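Local coordinates for CrmK (Actinoalloteichus sp. WH1-2216-6, PDB 5I1V), which is a flavoenzyme oxidase with covalently bound FAD that takes part in recycling shunt products during caerulomycin biosynthesis, at residues Q479-K482 against S483-P487; A291-R294 against M295-L299. All coordinates share one frame; numbering follows the deposited sequence.

Overall arrangement
Contacts 1 and 2 illustrate how a helix ties successive turns together with side chains set three or four residues apart. They lie on opposite sides of the chain's centre, their own centres about 49 Å apart, and share no element. Contact 1 ends helix 475-485 about 10 Å from the FAD, measured from the side chain of Asp486, and its main side-chain interaction is a buried salt bridge. Contact 2 opens helix 291-303, away from the annotated sites: Met295 and Phe298 are buried against the large antiparallel sheet, whereas Glu293 and Trp297 are exposed, and the side-chain chemistry there is ring against guanidinium, without a salt bridge.

Contact 1 (Q479-K482 against S483-P487); sequences QEIK and SRWDP
Lys482 and Asp486, four residues apart, form a salt bridge, with Lys482 NZ 2.8 Å from Asp486 OD2. The two side chains run side by side and point the same way. In Lys482, CG is anti to the backbone N (chi1 166°) and the chain bends at the next bond (chi2 76°), which turns the ammonium toward the carboxylate. NZ meets OD2 on its anti side, 24° out of the carboxylate plane. Both groups are buried, and each has further partners: Lys482 NZ also donates to the carbonyls of Asn193 and Phe491, while the carboxylate accepts the backbone N-H groups of Val490 and Phe491, so both buried charges are probably well compensated. Arg484 NE makes a salt bridge to Asp181 OD2, which also accepts a hydrogen bond from Trp485 NE1.

Across the two segments, the apolar side-chain pair is Ile481 with Trp485. Ile481 CG2 lies 3.7 Å from Trp485 CD1, the two side chains meeting at a slant, and helix 180-185 packs against both. The guanidinium of Arg484 has Trp485 CZ2 3.5 Å above its plane, near its rim.

Backbone bonds make up the rest. Trp485 N donates to Ile481 O at 2.9 Å, and Asp486 N to Lys482 O at 2.8 Å. This last bond comes from the first residue to leave helical backbone angles, and Pro487 follows. An i to i+4 lysine-aspartate bridge thus closes the C-terminal turn of helix 475-485, within the berberine-bridge-enzyme-like region of this FAD-linked oxidoreductase.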
loop_
_atom_site.group_PDB
_atom_site.type_symbol
_atom_site.label_atom_id
_atom_site.label_comp_id
_atom_site.label_asym_id
_atom_site.label_seq_id
_atom_site.Cartn_x
_atom_site.Cartn_y
_atom_site.Cartn_z
ATOM N N GLN A 479 -7.707 35.737 1.256
ATOM C CA GLN A 479 -9.053 36.218 0.840
ATOM C C GLN A 479 -8.923 37.149 -0.366
ATOM O O GLN A 479 -9.715 37.113 -1.273
ATOM C CB GLN A 479 -9.731 36.923 1.972
ATOM C CG GLN A 479 -10.174 36.063 3.136
ATOM C CD GLN A 479 -10.993 36.880 4.091
ATOM O OE1 GLN A 479 -10.447 37.659 4.844
ATOM N NE2 GLN A 479 -12.302 36.715 4.053
ATOM N N GLU A 480 -7.898 37.985 -0.388
ATOM C CA GLU A 480 -7.662 38.858 -1.538
ATOM C C GLU A 480 -7.312 38.065 -2.804
ATOM O O GLU A 480 -7.713 38.378 -3.918
ATOM C CB GLU A 480 -6.538 39.863 -1.190
ATOM C CG GLU A 480 -5.903 40.561 -2.371
ATOM C CD GLU A 480 -4.677 41.401 -1.970
ATOM O OE1 GLU A 480 -4.028 41.106 -0.941
ATOM O OE2 GLU A 480 -4.340 42.353 -2.698
ATOM N N ILE A 481 -6.501 37.038 -2.657
ATOM C CA ILE A 481 -6.144 36.250 -3.817
ATOM C C ILE A 481 -7.411 35.471 -4.286
ATOM O O ILE A 481 -7.678 35.352 -5.472
ATOM C CB ILE A 481 -4.953 35.334 -3.479
ATOM C CG1 ILE A 481 -3.756 36.200 -3.155
ATOM C CG2 ILE A 481 -4.647 34.376 -4.619
ATOM C CD1 ILE A 481 -2.573 35.475 -2.526
ATOM N N LYS A 482 -8.161 34.946 -3.343
ATOM C CA LYS A 482 -9.400 34.244 -3.621
ATOM C C LYS A 482 -10.334 35.094 -4.463
ATOM O O LYS A 482 -10.899 34.666 -5.469
ATOM C CB LYS A 482 -10.060 33.848 -2.295
ATOM C CG LYS A 482 -11.525 33.397 -2.397
ATOM C CD LYS A 482 -11.612 31.978 -2.961
ATOM C CE LYS A 482 -13.058 31.563 -3.181
ATOM N NZ LYS A 482 -13.121 30.129 -3.538
ATOM N N SER A 483 -10.448 36.340 -4.051
ATOM C CA SER A 483 -11.338 37.254 -4.675
ATOM C C SER A 483 -10.851 37.615 -6.084
ATOM O O SER A 483 -11.655 37.870 -6.966
ATOM C CB SER A 483 -11.538 38.456 -3.757
ATOM O OG SER A 483 -11.949 39.543 -4.503
ATOM N N ARG A 484 -9.548 37.575 -6.323
ATOM C CA ARG A 484 -9.042 37.864 -7.642
ATOM C C ARG A 484 -9.201 36.673 -8.579
ATOM O O ARG A 484 -9.444 36.830 -9.781
ATOM C CB ARG A 484 -7.565 38.241 -7.519
ATOM C CG ARG A 484 -6.781 38.372 -8.807
ATOM C CD ARG A 484 -5.550 39.273 -8.589
ATOM N NE ARG A 484 -4.278 38.702 -9.047
ATOM C CZ ARG A 484 -3.846 38.650 -10.312
ATOM N NH1 ARG A 484 -4.597 39.116 -11.300
ATOM N NH2 ARG A 484 -2.651 38.116 -10.592
ATOM N N TRP A 485 -9.008 35.470 -8.053
ATOM C CA TRP A 485 -8.848 34.297 -8.939
ATOM C C TRP A 485 -10.080 33.378 -9.029
ATOM O O TRP A 485 -10.232 32.647 -10.009
ATOM C CB TRP A 485 -7.613 33.517 -8.511
ATOM C CG TRP A 485 -6.350 34.104 -8.983
ATOM C CD1 TRP A 485 -5.437 34.768 -8.242
ATOM C CD2 TRP A 485 -5.845 34.082 -10.319
ATOM N NE1 TRP A 485 -4.411 35.184 -9.023
ATOM C CE2 TRP A 485 -4.607 34.739 -10.295
ATOM C CE3 TRP A 485 -6.278 33.512 -11.505
ATOM C CZ2 TRP A 485 -3.825 34.896 -11.415
ATOM C CZ3 TRP A 485 -5.502 33.697 -12.645
ATOM C CH2 TRP A 485 -4.283 34.368 -12.581
ATOM N N ASP A 486 -10.917 33.394 -7.996
ATOM C CA ASP A 486 -12.221 32.729 -8.000
ATOM C C ASP A 486 -13.302 33.720 -7.548
ATOM O O ASP A 486 -13.912 33.543 -6.476
ATOM C CB ASP A 486 -12.201 31.469 -7.101
ATOM C CG ASP A 486 -13.502 30.670 -7.168
ATOM O OD1 ASP A 486 -14.282 30.840 -8.133
ATOM O OD2 ASP A 486 -13.810 29.920 -6.200
ATOM N N PRO A 487 -13.539 34.770 -8.371
ATOM C CA PRO A 487 -14.481 35.823 -7.996
ATOM C C PRO A 487 -15.915 35.322 -7.828
ATOM O O PRO A 487 -16.666 35.964 -7.145
ATOM C CB PRO A 487 -14.430 36.804 -9.195
ATOM C CG PRO A 487 -13.761 36.057 -10.287
ATOM C CD PRO A 487 -12.831 35.109 -9.623
#

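Contact 2 (A291-R294 against M295-L299); sequences AEER and MSWFL
Arg294 and Trp297 meet one helical turn apart, with the arginine end standing across the rim of the indole. The planes of guanidinium and ring are 88° apart, nearly perpendicular. Trp297 CZ3 sits over one face of the guanidinium, 3.8 Å from Arg294 NH1, and NH1 in turn lies at the ring edge, in its plane, so this is not a cation-pi stack over the indole face. Arg294 sets its CG anti to the carbonyl carbon (chi1 -74°) and stays extended as far as NE; along this course CG comes 3.9 Å from Trp297 CZ3. The polar end is fixed by Asn261 OD1, which accepts from NH1, and by the carbonyl of Pro289, which accepts from NE. With an alanine here, the benzo edge of Trp297 would probably lose its packing partner, and Asn261 and Pro289 would be left without these donors.

The indole also lies against the backbone. Its CG is 3.3 Å from Glu293 O, which sits over one ring face, toward the rim, and the same Glu293 O accepts the backbone Trp297 N at 2.9 Å. Glu293 reaches the far end of the indole, its OE1 4.0 Å from Trp297 CZ2, with the carboxylate plane turned 54° from the ring.

On the inward side, Met295 has CG anti to the backbone N and then folds twice, to lie on Ala226, Ala282 and Ile284 of the sheet. Phe298 meets the ring of Trp250. The result is an amphipathic first stretch of helix 291-303, apolar residues packed on strands 222-231 and 277-285 of the large antiparallel sheet.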
loop_
_atom_site.group_PDB
_atom_site.type_symbol
_atom_site.label_atom_id
_atom_site.label_comp_id
_atom_site.label_asym_id
_atom_site.label_seq_id
_atom_site.Cartn_x
_atom_site.Cartn_y
_atom_site.Cartn_z
ATOM N N ALA A 291 25.974 9.155 15.449
ATOM C CA ALA A 291 24.532 8.985 15.265
ATOM C C ALA A 291 23.946 7.951 16.195
ATOM O O ALA A 291 22.910 8.188 16.837
ATOM C CB ALA A 291 24.245 8.584 13.840
ATOM N N GLU A 292 24.606 6.804 16.241
ATOM C CA GLU A 292 24.162 5.674 17.040
ATOM C C GLU A 292 24.103 6.032 18.534
ATOM O O GLU A 292 23.141 5.708 19.221
ATOM C CB GLU A 292 25.120 4.515 16.793
ATOM C CG GLU A 292 24.575 3.172 17.176
ATOM C CD GLU A 292 25.324 2.027 16.510
ATOM O OE1 GLU A 292 26.386 2.244 15.861
ATOM O OE2 GLU A 292 24.840 0.893 16.636
ATOM N N GLU A 293 25.129 6.731 19.013
ATOM C CA GLU A 293 25.180 7.220 20.388
ATOM C C GLU A 293 24.156 8.278 20.671
ATOM O O GLU A 293 23.618 8.342 21.793
ATOM C CB GLU A 293 26.551 7.819 20.726
ATOM C CG GLU A 293 27.495 6.862 21.437
ATOM C CD GLU A 293 28.602 7.580 22.199
ATOM O OE1 GLU A 293 28.675 7.415 23.443
ATOM O OE2 GLU A 293 29.395 8.315 21.563
ATOM N N ARG A 294 23.909 9.137 19.687
ATOM C CA ARG A 294 22.915 10.196 19.850
ATOM C C ARG A 294 21.533 9.601 20.077
ATOM O O ARG A 294 20.737 10.116 20.882
ATOM C CB ARG A 294 22.932 11.151 18.657
ATOM C CG ARG A 294 24.138 12.047 18.685
ATOM C CD ARG A 294 24.269 13.052 17.544
ATOM N NE ARG A 294 25.452 13.840 17.856
ATOM C CZ ARG A 294 25.503 14.756 18.827
ATOM N NH1 ARG A 294 24.417 15.096 19.516
ATOM N NH2 ARG A 294 26.638 15.360 19.092
ATOM N N MET A 295 21.239 8.511 19.376
ATOM C CA MET A 295 19.973 7.830 19.562
ATOM C C MET A 295 19.919 7.222 20.985
ATOM O O MET A 295 18.888 7.264 21.636
ATOM C CB MET A 295 19.809 6.726 18.517
ATOM C CG MET A 295 18.529 5.901 18.648
ATOM S SD MET A 295 17.009 6.828 18.360
ATOM C CE MET A 295 17.174 7.223 16.592
ATOM N N SER A 296 21.030 6.644 21.444
ATOM C CA SER A 296 21.101 6.119 22.841
ATOM C C SER A 296 20.852 7.191 23.878
ATOM O O SER A 296 20.098 6.957 24.822
ATOM C CB SER A 296 22.450 5.455 23.100
ATOM O OG SER A 296 22.520 4.228 22.371
ATOM N N TRP A 297 21.480 8.356 23.694
ATOM C CA TRP A 297 21.310 9.497 24.606
ATOM C C TRP A 297 19.876 9.919 24.668
ATOM O O TRP A 297 19.345 10.205 25.751
ATOM C CB TRP A 297 22.152 10.721 24.207
ATOM C CG TRP A 297 23.610 10.493 24.309
ATOM C CD1 TRP A 297 24.253 9.573 25.112
ATOM C CD2 TRP A 297 24.630 11.190 23.593
ATOM N NE1 TRP A 297 25.612 9.649 24.907
ATOM C CE2 TRP A 297 25.871 10.633 23.984
ATOM C CE3 TRP A 297 24.622 12.233 22.658
ATOM C CZ2 TRP A 297 27.095 11.089 23.462
ATOM C CZ3 TRP A 297 25.839 12.674 22.122
ATOM C CH2 TRP A 297 27.057 12.117 22.544
ATOM N N PHE A 298 19.243 9.958 23.494
ATOM C CA PHE A 298 17.853 10.352 23.424
ATOM C C PHE A 298 16.983 9.332 24.170
ATOM O O PHE A 298 16.200 9.703 25.021
ATOM C CB PHE A 298 17.428 10.534 21.952
ATOM C CG PHE A 298 15.944 10.603 21.750
ATOM C CD1 PHE A 298 15.238 11.672 22.230
ATOM C CD2 PHE A 298 15.261 9.606 21.022
ATOM C CE1 PHE A 298 13.855 11.744 22.054
ATOM C CE2 PHE A 298 13.894 9.684 20.824
ATOM C CZ PHE A 298 13.190 10.750 21.344
ATOM N N LEU A 299 17.165 8.047 23.881
ATOM C CA LEU A 299 16.366 7.007 24.502
ATOM C C LEU A 299 16.557 6.998 26.052
ATOM O O LEU A 299 15.608 6.795 26.791
ATOM C CB LEU A 299 16.696 5.645 23.902
ATOM C CG LEU A 299 16.335 5.444 22.419
ATOM C CD1 LEU A 299 16.861 4.099 21.972
ATOM C CD2 LEU A 299 14.829 5.542 22.184
#